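Local coordinates for carbonic anhydrase (Coccomyxa sp. PA, PDB 3UCJ), which probably catalyses the reversible hydration of carbon dioxide to hydrogencarbonate, as a zinc-dependent enzyme of the beta-carbonic anhydrase class, at residues 172-176 against 177-181; 195-198 against 199-202; 214-217 against 218-221. All coordinates share one frame; numbering follows the deposited sequence.

Contact 1 (172-176 against 177-181)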
ATOM      1  N   GLN A 172      -2.850 -20.283   3.849  1.00 29.79           N
ATOM      2  CA  GLN A 172      -1.824 -21.288   3.917  1.00 32.21           C
ATOM      3  C   GLN A 172      -1.600 -21.631   5.410  1.00 34.22           C
ATOM      4  O   GLN A 172      -1.503 -22.828   5.761  1.00 33.36           O
ATOM      5  CB  GLN A 172      -0.526 -20.873   3.301  1.00 30.27           C
ATOM      6  CG  GLN A 172      -0.509 -21.043   1.750  1.00 26.65           C
ATOM      7  CD  GLN A 172      -0.584 -22.542   1.371  1.00 33.19           C
ATOM      8  OE1 GLN A 172       0.147 -23.378   1.960  1.00 29.74           O
ATOM      9  NE2 GLN A 172      -1.457 -22.879   0.424  1.00 29.27           N
ATOM     10  N   ALA A 173      -1.571 -20.613   6.273  1.00 32.96           N
ATOM     11  CA  ALA A 173      -1.400 -20.864   7.702  1.00 33.86           C
ATOM     12  C   ALA A 173      -2.615 -21.647   8.257  1.00 34.82           C
ATOM     13  O   ALA A 173      -2.394 -22.553   9.083  1.00 36.64           O
ATOM     14  CB  ALA A 173      -1.107 -19.539   8.479  1.00 33.18           C
ATOM     15  N   ALA A 174      -3.834 -21.362   7.803  1.00 32.43           N
ATOM     16  CA  ALA A 174      -5.046 -21.943   8.290  1.00 33.63           C
ATOM     17  C   ALA A 174      -5.086 -23.422   7.880  1.00 35.30           C
ATOM     18  O   ALA A 174      -5.371 -24.325   8.728  1.00 35.00           O
ATOM     19  CB  ALA A 174      -6.231 -21.269   7.754  1.00 32.87           C
ATOM     20  N   TRP A 175      -4.789 -23.684   6.617  1.00 35.14           N
ATOM     21  CA  TRP A 175      -4.626 -25.077   6.173  1.00 35.98           C
ATOM     22  C   TRP A 175      -3.535 -25.813   6.987  1.00 37.41           C
ATOM     23  O   TRP A 175      -3.742 -26.962   7.370  1.00 37.76           O
ATOM     24  CB  TRP A 175      -4.373 -25.172   4.668  1.00 34.52           C
ATOM     25  CG  TRP A 175      -5.584 -24.837   3.798  1.00 33.72           C
ATOM     26  CD1 TRP A 175      -6.877 -24.760   4.187  1.00 33.98           C
ATOM     27  CD2 TRP A 175      -5.573 -24.623   2.365  1.00 31.16           C
ATOM     28  NE1 TRP A 175      -7.677 -24.501   3.105  1.00 32.24           N
ATOM     29  CE2 TRP A 175      -6.895 -24.423   1.973  1.00 29.88           C
ATOM     30  CE3 TRP A 175      -4.546 -24.630   1.386  1.00 29.97           C
ATOM     31  CZ2 TRP A 175      -7.253 -24.156   0.644  1.00 27.95           C
ATOM     32  CZ3 TRP A 175      -4.909 -24.427   0.063  1.00 30.44           C
ATOM     33  CH2 TRP A 175      -6.235 -24.204  -0.295  1.00 28.45           C
ATOM     34  N   ALA A 176      -2.394 -25.191   7.256  1.00 38.06           N
ATOM     35  CA  ALA A 176      -1.328 -25.872   7.973  1.00 39.60           C
ATOM     36  C   ALA A 176      -1.730 -26.259   9.391  1.00 41.50           C
ATOM     37  O   ALA A 176      -1.078 -27.158   9.965  1.00 40.31           O
ATOM     38  CB  ALA A 176      -0.024 -25.074   8.011  1.00 38.11           C
ATOM     39  N   ARG A 177      -2.716 -25.570   9.979  1.00 40.41           N
ATOM     40  CA  ARG A 177      -3.162 -25.897  11.350  1.00 41.73           C
ATOM     41  C   ARG A 177      -4.423 -26.749  11.336  1.00 42.48           C
ATOM     42  O   ARG A 177      -5.053 -26.975  12.374  1.00 42.43           O
ATOM     43  CB  ARG A 177      -3.285 -24.615  12.243  1.00 40.55           C
ATOM     44  CG  ARG A 177      -4.499 -23.696  11.923  1.00 41.62           C
ATOM     45  CD  ARG A 177      -4.478 -22.344  12.726  1.00 42.16           C
ATOM     46  NE  ARG A 177      -5.543 -21.447  12.267  1.00 41.87           N
ATOM     47  CZ  ARG A 177      -5.328 -20.304  11.537  1.00 39.87           C
ATOM     48  NH1 ARG A 177      -4.105 -19.882  11.239  1.00 35.79           N
ATOM     49  NH2 ARG A 177      -6.372 -19.586  11.148  1.00 34.87           N
ATOM     50  N   GLY A 178      -4.813 -27.192  10.141  1.00 42.57           N
ATOM     51  CA  GLY A 178      -5.970 -28.040   9.958  1.00 42.39           C
ATOM     52  C   GLY A 178      -7.307 -27.388  10.104  1.00 43.04           C
ATOM     53  O   GLY A 178      -8.303 -28.052  10.374  1.00 43.06           O
ATOM     54  N   GLN A 179      -7.387 -26.065   9.931  1.00 41.00           N
ATOM     55  CA  GLN A 179      -8.662 -25.432   9.957  1.00 39.23           C
ATOM     56  C   GLN A 179      -9.347 -25.633   8.637  1.00 39.26           C
ATOM     57  O   GLN A 179      -8.708 -25.483   7.586  1.00 40.23           O
ATOM     58  CB  GLN A 179      -8.461 -23.930  10.240  1.00 39.39           C
ATOM     59  CG  GLN A 179      -9.716 -23.148  10.308  1.00 36.35           C
ATOM     60  CD  GLN A 179      -9.370 -21.675  10.607  1.00 37.20           C
ATOM     61  OE1 GLN A 179      -8.395 -21.374  11.289  1.00 39.69           O
ATOM     62  NE2 GLN A 179     -10.167 -20.809  10.097  1.00 33.10           N
ATOM     63  N   PRO A 180     -10.637 -26.043   8.675  1.00 39.33           N
ATOM     64  CA  PRO A 180     -11.386 -26.298   7.477  1.00 38.09           C
ATOM     65  C   PRO A 180     -11.701 -24.955   6.799  1.00 36.15           C
ATOM     66  O   PRO A 180     -12.307 -24.038   7.397  1.00 34.62           O
ATOM     67  CB  PRO A 180     -12.705 -26.910   7.944  1.00 38.47           C
ATOM     68  CG  PRO A 180     -12.564 -27.170   9.435  1.00 42.19           C
ATOM     69  CD  PRO A 180     -11.431 -26.306   9.917  1.00 41.25           C
ATOM     70  N   LEU A 181     -11.350 -24.893   5.534  1.00 33.86           N
ATOM     71  CA  LEU A 181     -11.504 -23.606   4.792  1.00 31.77           C
ATOM     72  C   LEU A 181     -11.572 -23.997   3.341  1.00 28.95           C
ATOM     73  O   LEU A 181     -10.658 -24.576   2.847  1.00 32.36           O
ATOM     74  CB  LEU A 181     -10.269 -22.737   5.123  1.00 30.80           C
ATOM     75  CG  LEU A 181     -10.383 -21.254   4.589  1.00 31.56           C
ATOM     76  CD1 LEU A 181     -11.652 -20.543   5.002  1.00 32.62           C
ATOM     77  CD2 LEU A 181      -9.109 -20.615   5.124  1.00 31.68           C
TER
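Trp175 and Leu181 meet where helix 169-176 unwinds toward strand 182-189. Trp175 NE1 donates to Leu181 O at 3.0 Å, nearly straight (165°) and in the plane of the ring, Leu181 CB being 3.7 Å from NE1. With CG anti to the carbonyl carbon (chi1 -71°), the indole brings its edge to the chain that leads into strand 182-189. A Schellman motif ends the helix: Gln179 N binds Ala174 O and Gly178 N binds Trp175 O, with Gly178 at the positive phi that glycine readily adopts. Ala174 O also accepts from Arg177 N, on the opposite face of its carbonyl plane. The Arg177 side chain folds back along the helix, with its CZ 3.6 Å from Ala174 CA, which sits over the centre of one guanidinium face; alanine leaves room for it. Arg177 NH2 donates to Gln179 OE1 at 2.7 Å and forms a salt bridge with Asp91, while Gln179 NE2 binds Val90 O, tying the turn to helix 80-92. A phenylalanine in place of Trp175 would probably leave Leu181 O without its indole donor and the turn less firmly tied to the chain entering strand 182-189. The chemistry implies a turn fixed by Schellman bonds, the Arg177-Gln179 pair and the indole bond.

Contact 2 (195-198 against 199-202); sequences VKEL and IKPI
A water molecule bridges the Glu197 carboxylate and the backbone at a corner in strand 194-202, an edge strand of the mixed sheet within this chain and the second arm of the hairpin with strand 182-189. Its oxygen lies 2.7 Å from Glu197 OE2 and 2.8 Å from Ile199 O, and it donates to both, so the carboxylate is linked to the chain beyond the bend without a direct hydrogen bond. The glutamate suits this place because its chain, extended with CG anti to the backbone N (chi1 -178°), passes over the Ile199 carbonyl and carries OE2 toward Lys200 and Pro201. Glu197 CG lies 3.5 Å from Ile199 O. The chain turns at Leu198 and Ile199, and their apolar side chains touch modestly, Leu198 CB to Ile199 CG1 at 4.2 Å. Leu198 packs on Val158 and Ile199 on Val162 of helix 146-167, and Ile199 also reaches Leu211 of helix 205-211. Glu197 and Pro201, by contrast, pack on Leu9 and Ala7 of the third subunit, so the bend also faces a subunit interface. Lys200 NZ stays 6.6 Å from Glu197 OE1, too far for a salt bridge. Proline, with no N-H to offer, presents carbon instead: Glu197 OE2 lies 3.4 Å from Pro201 CD, the two side chains crossing at about a right angle.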
ATOM      1  N   VAL A 195     -25.193 -16.499 -11.040  1.00 39.03           N
ATOM      2  CA  VAL A 195     -23.873 -16.987 -10.718  1.00 40.44           C
ATOM      3  C   VAL A 195     -23.596 -18.346 -11.368  1.00 41.04           C
ATOM      4  O   VAL A 195     -24.459 -19.257 -11.343  1.00 40.85           O
ATOM      5  CB  VAL A 195     -23.739 -17.137  -9.150  1.00 40.86           C
ATOM      6  CG1 VAL A 195     -22.456 -17.960  -8.690  1.00 39.73           C
ATOM      7  CG2 VAL A 195     -23.764 -15.741  -8.511  1.00 41.77           C
ATOM      8  N   LYS A 196     -22.411 -18.474 -11.946  1.00 39.62           N
ATOM      9  CA  LYS A 196     -21.879 -19.767 -12.397  1.00 41.15           C
ATOM     10  C   LYS A 196     -20.600 -20.165 -11.644  1.00 41.32           C
ATOM     11  O   LYS A 196     -19.773 -19.320 -11.303  1.00 42.00           O
ATOM     12  CB  LYS A 196     -21.688 -19.714 -13.935  1.00 40.43           C
ATOM     13  CG  LYS A 196     -20.745 -20.696 -14.575  1.00 42.71           C
ATOM     14  CD  LYS A 196     -20.783 -20.500 -16.158  1.00 48.05           C
ATOM     15  CE  LYS A 196     -20.169 -19.154 -16.572  1.00 48.23           C
ATOM     16  NZ  LYS A 196     -20.091 -18.864 -18.065  1.00 44.24           N
ATOM     17  N   GLU A 197     -20.454 -21.454 -11.369  1.00 40.86           N
ATOM     18  CA  GLU A 197     -19.260 -21.984 -10.762  1.00 41.00           C
ATOM     19  C   GLU A 197     -18.157 -22.247 -11.792  1.00 41.79           C
ATOM     20  O   GLU A 197     -18.254 -23.180 -12.625  1.00 40.31           O
ATOM     21  CB  GLU A 197     -19.581 -23.225  -9.910  1.00 41.76           C
ATOM     22  CG  GLU A 197     -18.418 -23.866  -9.156  1.00 42.40           C
ATOM     23  CD  GLU A 197     -18.859 -25.089  -8.349  1.00 53.12           C
ATOM     24  OE1 GLU A 197     -19.697 -25.846  -8.885  1.00 57.47           O
ATOM     25  OE2 GLU A 197     -18.430 -25.310  -7.194  1.00 47.58           O
ATOM     26  N   LEU A 198     -17.082 -21.453 -11.734  1.00 38.45           N
ATOM     27  CA  LEU A 198     -15.928 -21.653 -12.616  1.00 39.00           C
ATOM     28  C   LEU A 198     -14.948 -22.670 -12.151  1.00 38.81           C
ATOM     29  O   LEU A 198     -14.332 -23.361 -12.971  1.00 39.76           O
ATOM     30  CB  LEU A 198     -15.156 -20.339 -12.768  1.00 38.06           C
ATOM     31  CG  LEU A 198     -15.195 -19.504 -14.022  1.00 43.95           C
ATOM     32  CD1 LEU A 198     -16.433 -19.715 -15.024  1.00 47.28           C
ATOM     33  CD2 LEU A 198     -14.862 -17.987 -13.708  1.00 43.33           C
ATOM     34  N   ILE A 199     -14.695 -22.723 -10.848  1.00 37.19           N
ATOM     35  CA  ILE A 199     -13.781 -23.690 -10.329  1.00 37.01           C
ATOM     36  C   ILE A 199     -14.450 -24.399  -9.150  1.00 39.61           C
ATOM     37  O   ILE A 199     -15.055 -23.736  -8.301  1.00 37.68           O
ATOM     38  CB  ILE A 199     -12.447 -23.057  -9.826  1.00 37.51           C
ATOM     39  CG1 ILE A 199     -11.843 -22.082 -10.872  1.00 38.44           C
ATOM     40  CG2 ILE A 199     -11.494 -24.165  -9.442  1.00 35.06           C
ATOM     41  CD1 ILE A 199     -10.662 -21.319 -10.289  1.00 35.54           C
ATOM     42  N   LYS A 200     -14.291 -25.741  -9.075  1.00 41.00           N
ATOM     43  CA  LYS A 200     -15.018 -26.490  -8.062  1.00 42.17           C
ATOM     44  C   LYS A 200     -14.341 -26.171  -6.721  1.00 41.24           C
ATOM     45  O   LYS A 200     -13.269 -25.517  -6.712  1.00 40.12           O
ATOM     46  CB  LYS A 200     -15.001 -28.006  -8.380  1.00 44.05           C
ATOM     47  CG  LYS A 200     -16.218 -28.438  -9.200  1.00 50.29           C
ATOM     48  CD  LYS A 200     -15.959 -28.242 -10.677  1.00 60.57           C
ATOM     49  CE  LYS A 200     -15.233 -29.486 -11.356  1.00 67.99           C
ATOM     50  NZ  LYS A 200     -16.148 -30.225 -12.353  1.00 70.30           N
ATOM     51  N   PRO A 201     -14.944 -26.584  -5.595  1.00 40.92           N
ATOM     52  CA  PRO A 201     -14.372 -26.199  -4.309  1.00 38.93           C
ATOM     53  C   PRO A 201     -12.944 -26.688  -4.124  1.00 39.89           C
ATOM     54  O   PRO A 201     -12.617 -27.833  -4.544  1.00 40.03           O
ATOM     55  CB  PRO A 201     -15.317 -26.882  -3.311  1.00 39.92           C
ATOM     56  CG  PRO A 201     -16.645 -26.899  -4.014  1.00 38.44           C
ATOM     57  CD  PRO A 201     -16.284 -27.223  -5.425  1.00 41.73           C
ATOM     58  N   ILE A 202     -12.081 -25.854  -3.488  1.00 36.30           N
ATOM     59  CA  ILE A 202     -10.709 -26.178  -3.171  1.00 35.53           C
ATOM     60  C   ILE A 202     -10.634 -26.145  -1.672  1.00 36.71           C
ATOM     61  O   ILE A 202     -10.877 -25.073  -1.063  1.00 36.21           O
ATOM     62  CB  ILE A 202      -9.681 -25.145  -3.772  1.00 33.46           C
ATOM     63  CG1 ILE A 202      -9.699 -25.259  -5.314  1.00 35.45           C
ATOM     64  CG2 ILE A 202      -8.248 -25.458  -3.257  1.00 33.42           C
ATOM     65  CD1 ILE A 202      -9.175 -24.121  -6.119  1.00 34.92           C
TER
HETATM   66  O   HOH W   1     -16.570 -23.874  -5.919  1.00 39.08           O

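Contact 3 (214-217 against 218-221)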
ATOM      1  N   ALA A 214      -2.174 -23.147 -12.581  1.00 40.98           N
ATOM      2  CA  ALA A 214      -0.904 -22.854 -11.933  1.00 39.61           C
ATOM      3  C   ALA A 214      -0.610 -23.839 -10.776  1.00 39.51           C
ATOM      4  O   ALA A 214      -1.525 -24.330 -10.142  1.00 38.75           O
ATOM      5  CB  ALA A 214      -0.879 -21.397 -11.433  1.00 39.20           C
ATOM      6  N   ASP A 215       0.662 -24.100 -10.525  1.00 37.24           N
ATOM      7  CA  ASP A 215       1.112 -25.111  -9.578  1.00 38.20           C
ATOM      8  C   ASP A 215       1.316 -24.537  -8.170  1.00 35.40           C
ATOM      9  O   ASP A 215       2.398 -23.973  -7.836  1.00 35.74           O
ATOM     10  CB  ASP A 215       2.426 -25.723 -10.120  1.00 38.35           C
ATOM     11  CG  ASP A 215       2.937 -26.962  -9.325  1.00 41.65           C
ATOM     12  OD1 ASP A 215       3.866 -27.626  -9.901  1.00 43.59           O
ATOM     13  OD2 ASP A 215       2.544 -27.244  -8.162  1.00 37.28           O
ATOM     14  N   LEU A 216       0.285 -24.682  -7.351  1.00 35.37           N
ATOM     15  CA  LEU A 216       0.337 -24.170  -5.975  1.00 33.27           C
ATOM     16  C   LEU A 216       1.384 -24.880  -5.155  1.00 34.11           C
ATOM     17  O   LEU A 216       2.070 -24.277  -4.310  1.00 30.93           O
ATOM     18  CB  LEU A 216      -1.041 -24.223  -5.296  1.00 33.56           C
ATOM     19  CG  LEU A 216      -1.241 -23.576  -3.900  1.00 33.28           C
ATOM     20  CD1 LEU A 216      -0.760 -22.031  -3.913  1.00 34.05           C
ATOM     21  CD2 LEU A 216      -2.671 -23.708  -3.373  1.00 31.47           C
ATOM     22  N   LYS A 217       1.476 -26.221  -5.324  1.00 33.10           N
ATOM     23  CA  LYS A 217       2.504 -26.935  -4.588  1.00 33.72           C
ATOM     24  C   LYS A 217       3.954 -26.422  -4.836  1.00 33.53           C
ATOM     25  O   LYS A 217       4.752 -26.228  -3.866  1.00 34.12           O
ATOM     26  CB  LYS A 217       2.412 -28.505  -4.837  1.00 34.55           C
ATOM     27  CG  LYS A 217       3.556 -29.249  -4.125  1.00 42.41           C
ATOM     28  CD  LYS A 217       3.390 -30.802  -4.245  1.00 50.88           C
ATOM     29  CE  LYS A 217       4.668 -31.549  -3.754  1.00 53.25           C
ATOM     30  NZ  LYS A 217       4.436 -33.049  -4.032  1.00 54.02           N
ATOM     31  N   GLN A 218       4.332 -26.227  -6.096  1.00 32.92           N
ATOM     32  CA  GLN A 218       5.687 -25.771  -6.411  1.00 33.27           C
ATOM     33  C   GLN A 218       5.832 -24.318  -5.853  1.00 32.56           C
ATOM     34  O   GLN A 218       6.906 -23.934  -5.416  1.00 32.76           O
ATOM     35  CB  GLN A 218       5.902 -25.720  -7.931  1.00 32.88           C
ATOM     36  CG  GLN A 218       7.293 -25.297  -8.311  1.00 34.09           C
ATOM     37  CD  GLN A 218       7.505 -25.369  -9.788  1.00 46.46           C
ATOM     38  OE1 GLN A 218       7.885 -26.406 -10.308  1.00 48.34           O
ATOM     39  NE2 GLN A 218       7.196 -24.300 -10.482  1.00 40.85           N
ATOM     40  N   HIS A 219       4.731 -23.553  -5.881  1.00 31.83           N
ATOM     41  CA  HIS A 219       4.803 -22.142  -5.338  1.00 30.62           C
ATOM     42  C   HIS A 219       5.129 -22.167  -3.861  1.00 31.28           C
ATOM     43  O   HIS A 219       5.927 -21.350  -3.337  1.00 29.89           O
ATOM     44  CB  HIS A 219       3.491 -21.433  -5.585  1.00 28.32           C
ATOM     45  CG  HIS A 219       3.406 -20.096  -4.902  1.00 30.30           C
ATOM     46  ND1 HIS A 219       4.016 -18.970  -5.423  1.00 28.59           N
ATOM     47  CD2 HIS A 219       2.743 -19.685  -3.786  1.00 30.17           C
ATOM     48  CE1 HIS A 219       3.729 -17.915  -4.660  1.00 31.11           C
ATOM     49  NE2 HIS A 219       2.968 -18.316  -3.648  1.00 28.79           N
ATOM     50  N   CYS A 220       4.534 -23.124  -3.150  1.00 31.37           N
ATOM     51  CA  CYS A 220       4.719 -23.201  -1.678  1.00 32.76           C
ATOM     52  C   CYS A 220       5.995 -23.899  -1.255  1.00 35.18           C
ATOM     53  O   CYS A 220       6.704 -23.487  -0.289  1.00 36.67           O
ATOM     54  CB  CYS A 220       3.483 -23.831  -1.009  1.00 31.55           C
ATOM     55  SG  CYS A 220       1.961 -22.961  -1.132  1.00 33.45           S
ATOM     56  N   PHE A 221       6.385 -24.901  -2.049  1.00 35.98           N
ATOM     57  CA  PHE A 221       7.628 -25.669  -1.777  1.00 36.39           C
ATOM     58  C   PHE A 221       8.565 -25.577  -2.940  1.00 37.53           C
ATOM     59  O   PHE A 221       8.906 -26.607  -3.576  1.00 39.19           O
ATOM     60  CB  PHE A 221       7.235 -27.155  -1.517  1.00 36.86           C
ATOM     61  CG  PHE A 221       6.288 -27.307  -0.352  1.00 38.67           C
ATOM     62  CD1 PHE A 221       4.921 -27.515  -0.554  1.00 38.54           C
ATOM     63  CD2 PHE A 221       6.781 -27.277   0.962  1.00 38.80           C
ATOM     64  CE1 PHE A 221       4.043 -27.626   0.534  1.00 37.56           C
ATOM     65  CE2 PHE A 221       5.906 -27.410   2.043  1.00 40.94           C
ATOM     66  CZ  PHE A 221       4.543 -27.561   1.834  1.00 39.01           C
TER
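Asp215 meets Gln218 as the N-cap of the short helix 216-220. Its carboxylate turns back over the first helical turn because CG lies opposite the backbone N (chi1 -172°), and Asp215 OD2 accepts from Gln218 N at 2.9 Å (164°). The donor comes from above the carboxylate plane, and Asp215 OD1 rests 3.4 Å from Gln218 CB. Aspartate suits the post because its short side chain reaches this amide, and its negative charge probably interacts favourably with the positive end of the helix dipole. Asp215 O accepts from His219 N, whose side chain serves the interface, ND1 hydrogen-bonded to Asp135 OD1 of the second subunit. Leu216, next along, is buried and apolar: its CD1 lies 4.0 Å from Cys220 SG, and it packs on Met205 and Ala208 of helix 205-211. Lys217 stands on the exposed side with its chain fully extended, and its CG approaches Phe221 CD1 at 4.2 Å. Phe221, the first residue to leave helical geometry, makes an edge-to-face contact with His116 of the second subunit. Phe221 N still binds Lys217 O at 2.8 Å, and that oxygen lies near the plane of the phenyl ring, at its edge, 3.6 Å from CD1.

Overall arrangement
The three contacts follow one another along the chain, each closing before the next opens. Contacts 1 and 3, with centres about 16 Å apart, touch directly: Gln172 CD lies 3.6 Å from Cys220 SG, and Trp175 CZ3 reaches Leu216 CD2. Both also touch the second subunit, whereas contact 2 faces the third. Trp175 links contact 1 to contact 2 as well, its CH2 lying 3.8 Å from Ile202 CG2. Contacts 2 and 3 do not meet, their nearest atoms being about 6 Å apart. In contact 2 the Leu198 side chain is about 9 Å from that of His103 and about 13 Å from the zinc ion. Contact 1 lies away from the zinc site; its Arg177 side chain is about 14 Å from a bound acetazolamide.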